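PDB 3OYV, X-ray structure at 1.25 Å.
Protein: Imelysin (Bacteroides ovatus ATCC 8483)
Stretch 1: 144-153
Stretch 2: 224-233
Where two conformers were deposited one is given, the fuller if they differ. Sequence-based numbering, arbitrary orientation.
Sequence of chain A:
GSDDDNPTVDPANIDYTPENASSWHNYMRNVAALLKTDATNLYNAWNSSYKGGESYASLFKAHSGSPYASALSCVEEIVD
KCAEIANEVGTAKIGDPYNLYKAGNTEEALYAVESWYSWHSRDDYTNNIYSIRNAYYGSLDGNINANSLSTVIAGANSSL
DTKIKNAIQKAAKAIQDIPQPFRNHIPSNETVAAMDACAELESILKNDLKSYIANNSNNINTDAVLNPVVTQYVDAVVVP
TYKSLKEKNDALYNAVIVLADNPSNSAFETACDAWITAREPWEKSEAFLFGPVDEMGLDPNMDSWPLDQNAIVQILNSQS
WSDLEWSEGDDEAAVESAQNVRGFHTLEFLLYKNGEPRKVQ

Stretch 1 (144-153) INANSLSTVI
Stretch 2 (224-233) AVLNPVVTQY

Residues 144-148 run as a loop into a helix that begins at Leu-149; 224-233 lie within one helix, kinked where the N atoms of Pro-228 and Val-229 lack bonds to the preceding turn. The helices run nearly antiparallel, at 155°, with axes 10.2 Å apart at closest. Register is set by the CA atoms of Ser-148 and Val-229, 5.0 Å apart, and of Val-152 and Val-225, 8.0 Å apart, so the gap widens away from the loop.

Ser-148 (phi/psi -140/159) caps the first helix. Its CB points away from the partner, and chi1 p places OG to accept from Thr-151 N at 3.1 Å while donating to Asn-145 O at 2.8 Å. Thr-151, in m, sends OG1 to the same Asn-145 O, also 2.8 Å. Asn-145 takes t, its OD1 accepting from Asn-147 N at 2.9 Å, which ties the loop to itself.

Apolar side chains fill the seam between the helices. Val-229, in t, reaches Val-152 CG2 with CG2 at 3.7 Å and Leu-149 CD2 with CG1 at 3.8 Å, one methyl to each neighbour. Val-152, also t, turns CG1 to Val-225 CG1 at 4.0 Å. Leu-149 leaves its backbone sideways, but the m,t rotamer brings CD2 within 4.4 Å of Leu-226 CD2, likewise m,t.

At the loop end, contact is by packing without direct hydrogen bonds. Gln-232 (t, p, chi3 13°) sets CG 3.2 Å from Asn-147 O; its NE2 lies 3.3 Å from Asn-145 ND2, two donors that cannot pair, and is satisfied elsewhere in the structure. Asn-147, in m with chi2 119°, lays ND2 3.5 Å from Pro-228 CB. One water links the backbones: its O lies 2.8 Å from Asn-147 O and 2.8 Å from Val-229 O, within hydrogen-bonding reach of both carbonyls.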

# COMPACT_ATOMS: atom_id res chain seq x y z
N ILE A 144 11.51 8.05 -17.52
CA ILE A 144 12.68 8.33 -16.69
C ILE A 144 12.89 9.85 -16.70
O ILE A 144 13.26 10.47 -17.71
CB ILE A 144 13.90 7.62 -17.20
CG1 ILE A 144 13.62 6.12 -17.19
CG2 ILE A 144 15.13 7.98 -16.36
CD1 ILE A 144 14.67 5.36 -17.85
N ASN A 145 12.60 10.49 -15.57
CA ASN A 145 12.70 11.92 -15.49
C ASN A 145 14.16 12.38 -15.52
O ASN A 145 15.05 11.71 -14.97
CB ASN A 145 12.05 12.44 -14.20
CG ASN A 145 11.74 13.88 -14.29
OD1 ASN A 145 12.48 14.69 -13.76
ND2 ASN A 145 10.68 14.22 -14.97
N ALA A 146 14.39 13.56 -16.10
CA ALA A 146 15.71 14.16 -16.07
C ALA A 146 16.29 14.31 -14.68
O ALA A 146 17.50 14.21 -14.51
CB ALA A 146 15.71 15.56 -16.75
N ASN A 147 15.42 14.59 -13.71
CA ASN A 147 15.84 14.76 -12.32
C ASN A 147 15.43 13.53 -11.51
O ASN A 147 14.51 13.53 -10.75
CB ASN A 147 15.27 16.05 -11.75
CG ASN A 147 15.86 17.28 -12.39
OD1 ASN A 147 15.14 18.08 -12.99
ND2 ASN A 147 17.13 17.41 -12.29
N SER A 148 16.15 12.45 -11.71
CA SER A 148 15.86 11.18 -11.04
C SER A 148 17.16 10.51 -10.64
O SER A 148 18.20 10.76 -11.25
CB SER A 148 15.06 10.26 -11.95
OG SER A 148 15.82 9.84 -13.09
N LEU A 149 17.07 9.59 -9.68
CA LEU A 149 18.20 8.77 -9.33
C LEU A 149 18.66 8.01 -10.56
O LEU A 149 19.86 7.88 -10.78
CB LEU A 149 17.84 7.78 -8.22
CG LEU A 149 17.72 8.31 -6.80
CD1 LEU A 149 17.29 7.17 -5.86
CD2 LEU A 149 19.06 8.93 -6.35
N SER A 150 17.73 7.48 -11.35
CA SER A 150 18.12 6.73 -12.55
C SER A 150 19.01 7.56 -13.48
O SER A 150 20.04 7.06 -13.94
CB SER A 150 16.91 6.24 -13.30
OG SER A 150 17.24 5.45 -14.44
N THR A 151 18.65 8.82 -13.72
CA THR A 151 19.46 9.64 -14.60
C THR A 151 20.83 9.92 -14.02
O THR A 151 21.84 9.87 -14.74
CB THR A 151 18.71 10.93 -14.96
OG1 THR A 151 17.54 10.57 -15.70
CG2 THR A 151 19.56 11.93 -15.78
N VAL A 152 20.90 10.17 -12.72
CA VAL A 152 22.18 10.40 -12.04
C VAL A 152 23.08 9.16 -12.13
O VAL A 152 24.27 9.27 -12.46
CB VAL A 152 21.99 10.83 -10.58
CG1 VAL A 152 23.30 10.85 -9.82
CG2 VAL A 152 21.30 12.21 -10.48
N ILE A 153 22.53 7.99 -11.82
CA ILE A 153 23.31 6.75 -11.86
C ILE A 153 23.71 6.44 -13.32
O ILE A 153 24.86 6.04 -13.55
CB ILE A 153 22.59 5.56 -11.19
CG1 ILE A 153 22.24 5.85 -9.72
CG2 ILE A 153 23.48 4.28 -11.26
CD1 ILE A 153 23.43 6.15 -8.77
N ALA A 224 24.33 19.65 -4.51
CA ALA A 224 24.19 20.14 -5.88
C ALA A 224 23.67 19.04 -6.81
O ALA A 224 22.84 19.27 -7.68
CB ALA A 224 25.52 20.69 -6.42
N VAL A 225 24.17 17.83 -6.63
CA VAL A 225 23.69 16.72 -7.44
C VAL A 225 22.32 16.21 -6.98
O VAL A 225 21.45 15.97 -7.79
CB VAL A 225 24.70 15.57 -7.50
CG1 VAL A 225 24.11 14.36 -8.19
CG2 VAL A 225 25.98 16.06 -8.24
N LEU A 226 22.13 16.06 -5.68
CA LEU A 226 20.96 15.32 -5.18
C LEU A 226 19.73 16.16 -4.83
O LEU A 226 18.63 15.64 -4.82
CB LEU A 226 21.35 14.39 -4.04
CG LEU A 226 22.29 13.21 -4.40
CD1 LEU A 226 22.59 12.41 -3.13
CD2 LEU A 226 21.71 12.33 -5.46
N ASN A 227 19.92 17.45 -4.59
CA ASN A 227 18.76 18.30 -4.33
C ASN A 227 17.67 18.18 -5.39
O ASN A 227 16.50 18.05 -5.04
CB ASN A 227 19.14 19.76 -4.17
CG ASN A 227 19.67 20.11 -2.79
OD1 ASN A 227 19.80 19.27 -1.91
ND2 ASN A 227 20.02 21.40 -2.60
N PRO A 228 18.02 18.27 -6.69
CA PRO A 228 16.94 18.20 -7.68
C PRO A 228 16.26 16.84 -7.71
O PRO A 228 15.09 16.74 -8.08
CB PRO A 228 17.63 18.54 -9.01
CG PRO A 228 19.01 18.65 -8.75
CD PRO A 228 19.29 18.71 -7.27
N VAL A 229 17.01 15.81 -7.36
CA VAL A 229 16.45 14.46 -7.28
C VAL A 229 15.39 14.44 -6.14
O VAL A 229 14.28 13.92 -6.32
CB VAL A 229 17.54 13.40 -7.06
CG1 VAL A 229 16.89 12.04 -6.76
CG2 VAL A 229 18.50 13.34 -8.27
N VAL A 230 15.74 14.98 -4.98
CA VAL A 230 14.83 15.02 -3.82
C VAL A 230 13.57 15.84 -4.15
O VAL A 230 12.45 15.43 -3.88
CB VAL A 230 15.51 15.48 -2.55
CG1 VAL A 230 14.50 15.60 -1.41
CG2 VAL A 230 16.68 14.53 -2.18
N THR A 231 13.77 16.99 -4.77
CA THR A 231 12.67 17.89 -5.06
C THR A 231 11.70 17.23 -6.02
O THR A 231 10.48 17.26 -5.82
CB THR A 231 13.23 19.23 -5.56
OG1 THR A 231 13.91 19.84 -4.49
CG2 THR A 231 12.11 20.14 -6.12
N GLN A 232 12.24 16.64 -7.08
CA GLN A 232 11.41 15.94 -8.07
C GLN A 232 10.65 14.76 -7.46
O GLN A 232 9.47 14.52 -7.77
CB GLN A 232 12.21 15.49 -9.30
CG GLN A 232 11.50 14.68 -10.34
CD GLN A 232 10.44 15.42 -11.09
OE1 GLN A 232 10.33 16.65 -11.04
NE2 GLN A 232 9.67 14.67 -11.84
N TYR A 233 11.35 14.00 -6.62
CA TYR A 233 10.73 12.85 -5.97
C TYR A 233 9.53 13.26 -5.13
O TYR A 233 8.45 12.68 -5.19
CB TYR A 233 11.79 12.17 -5.12
CG TYR A 233 11.36 11.09 -4.15
CD1 TYR A 233 11.27 9.76 -4.52
CD2 TYR A 233 11.13 11.43 -2.82
CE1 TYR A 233 10.91 8.78 -3.59
CE2 TYR A 233 10.82 10.46 -1.87
CZ TYR A 233 10.74 9.14 -2.27
OH TYR A 233 10.47 8.17 -1.32
O HOH W 1 13.53 12.22 -8.47